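Local coordinates for protein glycerol dehydratase (Clostridium butyricum, PDB 1R9D) that probably dehydrates glycerol as a B12-independent lyase of the glycyl radical family, with glycerol bound in this crystal form, at residues N544-Q549 with Y627-G632. Residues are numbered along the deposited sequence; the frame is centred on the assembly and turned at random.
Sequences NFSGPQ and YTNPRG
A type I beta turn, N629 to G632, in the loop between helix 607-624 and strand 634-635 lies against strand 543-551, and R631 of the turn reaches N544 and F545 of the strand. The end of its guanidinium grips one atom, F545 O: R631 NH1 donates at 3.2 Å and NH2 at 3.1 Å, both from the same face of the carbonyl plane, while the oxygen lies in the guanidinium plane. NH1 also gives a fairly straight bond (160°) to N544 OD1, 3.2 Å away, meeting a lone pair in the amide plane. The arginine chain, bent at chi3, passes N544, and R631 CB lies 3.5 Å from N544 OD1; the amide and guanidinium planes are turned 48° apart. NH2 has a stronger partner in D510 of helix 484-516, whose salt bridge probably offsets the buried charge, and W445 adds a cation-pi contact. Strand 543-551 pairs in parallel with strands 442-443, 449-452 and 634-635 in a mixed sheet of the pyruvate formate lyase-like part of the chain; the last of these begins two residues after the turn, and the backbone of S546 bonds to Q636 just beyond it. Within the turn lies an Asx turn: N629 OD1 accepts from R631 N at 2.8 Å, and also from G633 N, beside the backbone bond from G632 N to N629 O. With chi1 at 60°, CG of N629 sits between its own backbone N and carbonyl carbon, and the amide has its oxygen on the turn and ND2 on the strand, where N629 ND2 donates to S546 OG at 2.9 Å. P630 packs on P196 of the second subunit. CG of N629 also lies 3.7 Å above one face of the R631 guanidinium, offset toward its rim.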
ATOM      1  N   ASN A 544       9.640  15.054 -11.213  1.00 21.33           N
ATOM      2  CA  ASN A 544       8.499  15.117 -10.295  1.00 20.31           C
ATOM      3  C   ASN A 544       8.417  16.454  -9.567  1.00 21.09           C
ATOM      4  O   ASN A 544       9.417  16.949  -9.042  1.00 20.77           O
ATOM      5  CB  ASN A 544       8.585  13.999  -9.259  1.00 21.21           C
ATOM      6  CG  ASN A 544       8.225  12.648  -9.831  1.00 22.21           C
ATOM      7  OD1 ASN A 544       7.050  12.308  -9.955  1.00 23.54           O
ATOM      8  ND2 ASN A 544       9.239  11.872 -10.194  1.00 22.13           N
ATOM      9  N   PHE A 545       7.216  17.025  -9.523  1.00 19.91           N
ATOM     10  CA  PHE A 545       6.996  18.302  -8.850  1.00 20.79           C
ATOM     11  C   PHE A 545       5.597  18.338  -8.255  1.00 20.60           C
ATOM     12  O   PHE A 545       4.813  17.406  -8.429  1.00 20.22           O
ATOM     13  CB  PHE A 545       7.100  19.482  -9.830  1.00 19.08           C
ATOM     14  CG  PHE A 545       8.404  19.563 -10.569  1.00 21.22           C
ATOM     15  CD1 PHE A 545       8.485  19.181 -11.902  1.00 21.22           C
ATOM     16  CD2 PHE A 545       9.559  20.012  -9.929  1.00 21.31           C
ATOM     17  CE1 PHE A 545       9.693  19.240 -12.595  1.00 22.94           C
ATOM     18  CE2 PHE A 545      10.774  20.073 -10.613  1.00 21.84           C
ATOM     19  CZ  PHE A 545      10.842  19.687 -11.944  1.00 21.87           C
ATOM     20  N   SER A 546       5.316  19.421  -7.535  1.00 20.67           N
ATOM     21  CA  SER A 546       4.000  19.699  -6.953  1.00 20.92           C
ATOM     22  C   SER A 546       3.890  21.222  -7.068  1.00 21.48           C
ATOM     23  O   SER A 546       4.834  21.934  -6.725  1.00 20.87           O
ATOM     24  CB  SER A 546       3.920  19.250  -5.497  1.00 21.66           C
ATOM     25  OG  SER A 546       3.799  17.838  -5.414  1.00 22.92           O
ATOM     26  N   GLY A 547       2.757  21.722  -7.558  1.00 22.42           N
ATOM     27  CA  GLY A 547       2.638  23.161  -7.755  1.00 22.61           C
ATOM     28  C   GLY A 547       1.403  23.898  -7.262  1.00 22.78           C
ATOM     29  O   GLY A 547       0.349  23.849  -7.901  1.00 22.52           O
ATOM     30  N   PRO A 548       1.510  24.593  -6.119  1.00 22.56           N
ATOM     31  CA  PRO A 548       0.427  25.366  -5.501  1.00 21.82           C
ATOM     32  C   PRO A 548       0.498  26.839  -5.937  1.00 22.80           C
ATOM     33  O   PRO A 548       1.587  27.403  -6.065  1.00 23.05           O
ATOM     34  CB  PRO A 548       0.685  25.164  -4.017  1.00 22.22           C
ATOM     35  CG  PRO A 548       2.196  25.212  -3.961  1.00 22.96           C
ATOM     36  CD  PRO A 548       2.629  24.408  -5.171  1.00 22.24           C
ATOM     37  N   GLN A 549      -0.667  27.452  -6.150  1.00 21.85           N
ATOM     38  CA  GLN A 549      -0.774  28.835  -6.637  1.00 22.00           C
ATOM     39  C   GLN A 549      -1.062  29.932  -5.626  1.00 22.34           C
ATOM     40  O   GLN A 549      -1.917  29.779  -4.752  1.00 22.85           O
ATOM     41  CB  GLN A 549      -1.875  28.918  -7.701  1.00 22.48           C
ATOM     42  CG  GLN A 549      -1.483  28.458  -9.081  1.00 22.23           C
ATOM     43  CD  GLN A 549      -0.626  27.219  -9.046  1.00 24.32           C
ATOM     44  OE1 GLN A 549       0.600  27.305  -9.072  1.00 23.36           O
ATOM     45  NE2 GLN A 549      -1.267  26.056  -8.970  1.00 23.79           N
ATOM     46  N   TYR A 627       9.285  22.582   0.644  1.00 22.09           N
ATOM     47  CA  TYR A 627       8.673  21.253   0.654  1.00 22.52           C
ATOM     48  C   TYR A 627       8.961  20.269  -0.474  1.00 21.89           C
ATOM     49  O   TYR A 627       9.299  20.660  -1.585  1.00 21.45           O
ATOM     50  CB  TYR A 627       7.159  21.435   0.801  1.00 23.75           C
ATOM     51  CG  TYR A 627       6.820  22.256   2.016  1.00 24.36           C
ATOM     52  CD1 TYR A 627       6.830  23.655   1.967  1.00 25.17           C
ATOM     53  CD2 TYR A 627       6.613  21.642   3.248  1.00 26.33           C
ATOM     54  CE1 TYR A 627       6.655  24.419   3.123  1.00 25.41           C
ATOM     55  CE2 TYR A 627       6.437  22.395   4.411  1.00 26.64           C
ATOM     56  CZ  TYR A 627       6.466  23.782   4.341  1.00 26.55           C
ATOM     57  OH  TYR A 627       6.361  24.516   5.500  1.00 26.45           O
ATOM     58  N   THR A 628       8.826  18.981  -0.156  1.00 22.16           N
ATOM     59  CA  THR A 628       9.024  17.907  -1.123  1.00 23.37           C
ATOM     60  C   THR A 628       7.798  16.988  -1.070  1.00 23.44           C
ATOM     61  O   THR A 628       7.070  16.969  -0.074  1.00 22.99           O
ATOM     62  CB  THR A 628      10.292  17.077  -0.807  1.00 25.56           C
ATOM     63  OG1 THR A 628      10.158  16.476   0.484  1.00 27.72           O
ATOM     64  CG2 THR A 628      11.530  17.966  -0.819  1.00 23.97           C
ATOM     65  N   ASN A 629       7.565  16.231  -2.137  1.00 23.18           N
ATOM     66  CA  ASN A 629       6.408  15.343  -2.176  1.00 23.41           C
ATOM     67  C   ASN A 629       6.799  13.867  -2.071  1.00 23.81           C
ATOM     68  O   ASN A 629       7.981  13.526  -2.121  1.00 23.57           O
ATOM     69  CB  ASN A 629       5.589  15.592  -3.454  1.00 22.70           C
ATOM     70  CG  ASN A 629       6.380  15.347  -4.724  1.00 22.79           C
ATOM     71  OD1 ASN A 629       7.062  14.328  -4.863  1.00 23.94           O
ATOM     72  ND2 ASN A 629       6.273  16.272  -5.673  1.00 21.41           N
ATOM     73  N   PRO A 630       5.804  12.974  -1.911  1.00 24.36           N
ATOM     74  CA  PRO A 630       6.055  11.531  -1.795  1.00 24.83           C
ATOM     75  C   PRO A 630       6.738  10.904  -3.008  1.00 24.54           C
ATOM     76  O   PRO A 630       7.221   9.773  -2.939  1.00 25.31           O
ATOM     77  CB  PRO A 630       4.659  10.951  -1.566  1.00 25.63           C
ATOM     78  CG  PRO A 630       3.931  12.067  -0.882  1.00 24.67           C
ATOM     79  CD  PRO A 630       4.383  13.278  -1.656  1.00 24.54           C
ATOM     80  N   ARG A 631       6.768  11.629  -4.120  1.00 24.11           N
ATOM     81  CA  ARG A 631       7.395  11.123  -5.334  1.00 24.62           C
ATOM     82  C   ARG A 631       8.848  11.580  -5.439  1.00 25.04           C
ATOM     83  O   ARG A 631       9.485  11.420  -6.478  1.00 26.79           O
ATOM     84  CB  ARG A 631       6.605  11.581  -6.564  1.00 24.01           C
ATOM     85  CG  ARG A 631       5.247  10.891  -6.708  1.00 23.19           C
ATOM     86  CD  ARG A 631       4.356  11.595  -7.727  1.00 23.67           C
ATOM     87  NE  ARG A 631       3.747  12.807  -7.184  1.00 22.03           N
ATOM     88  CZ  ARG A 631       4.077  14.043  -7.540  1.00 23.32           C
ATOM     89  NH1 ARG A 631       5.025  14.251  -8.448  1.00 22.44           N
ATOM     90  NH2 ARG A 631       3.448  15.077  -6.993  1.00 21.32           N
ATOM     91  N   GLY A 632       9.359  12.149  -4.352  1.00 25.96           N
ATOM     92  CA  GLY A 632      10.735  12.616  -4.322  1.00 26.70           C
ATOM     93  C   GLY A 632      10.984  13.921  -5.058  1.00 27.44           C
ATOM     94  O   GLY A 632      12.137  14.298  -5.292  1.00 27.68           O
TER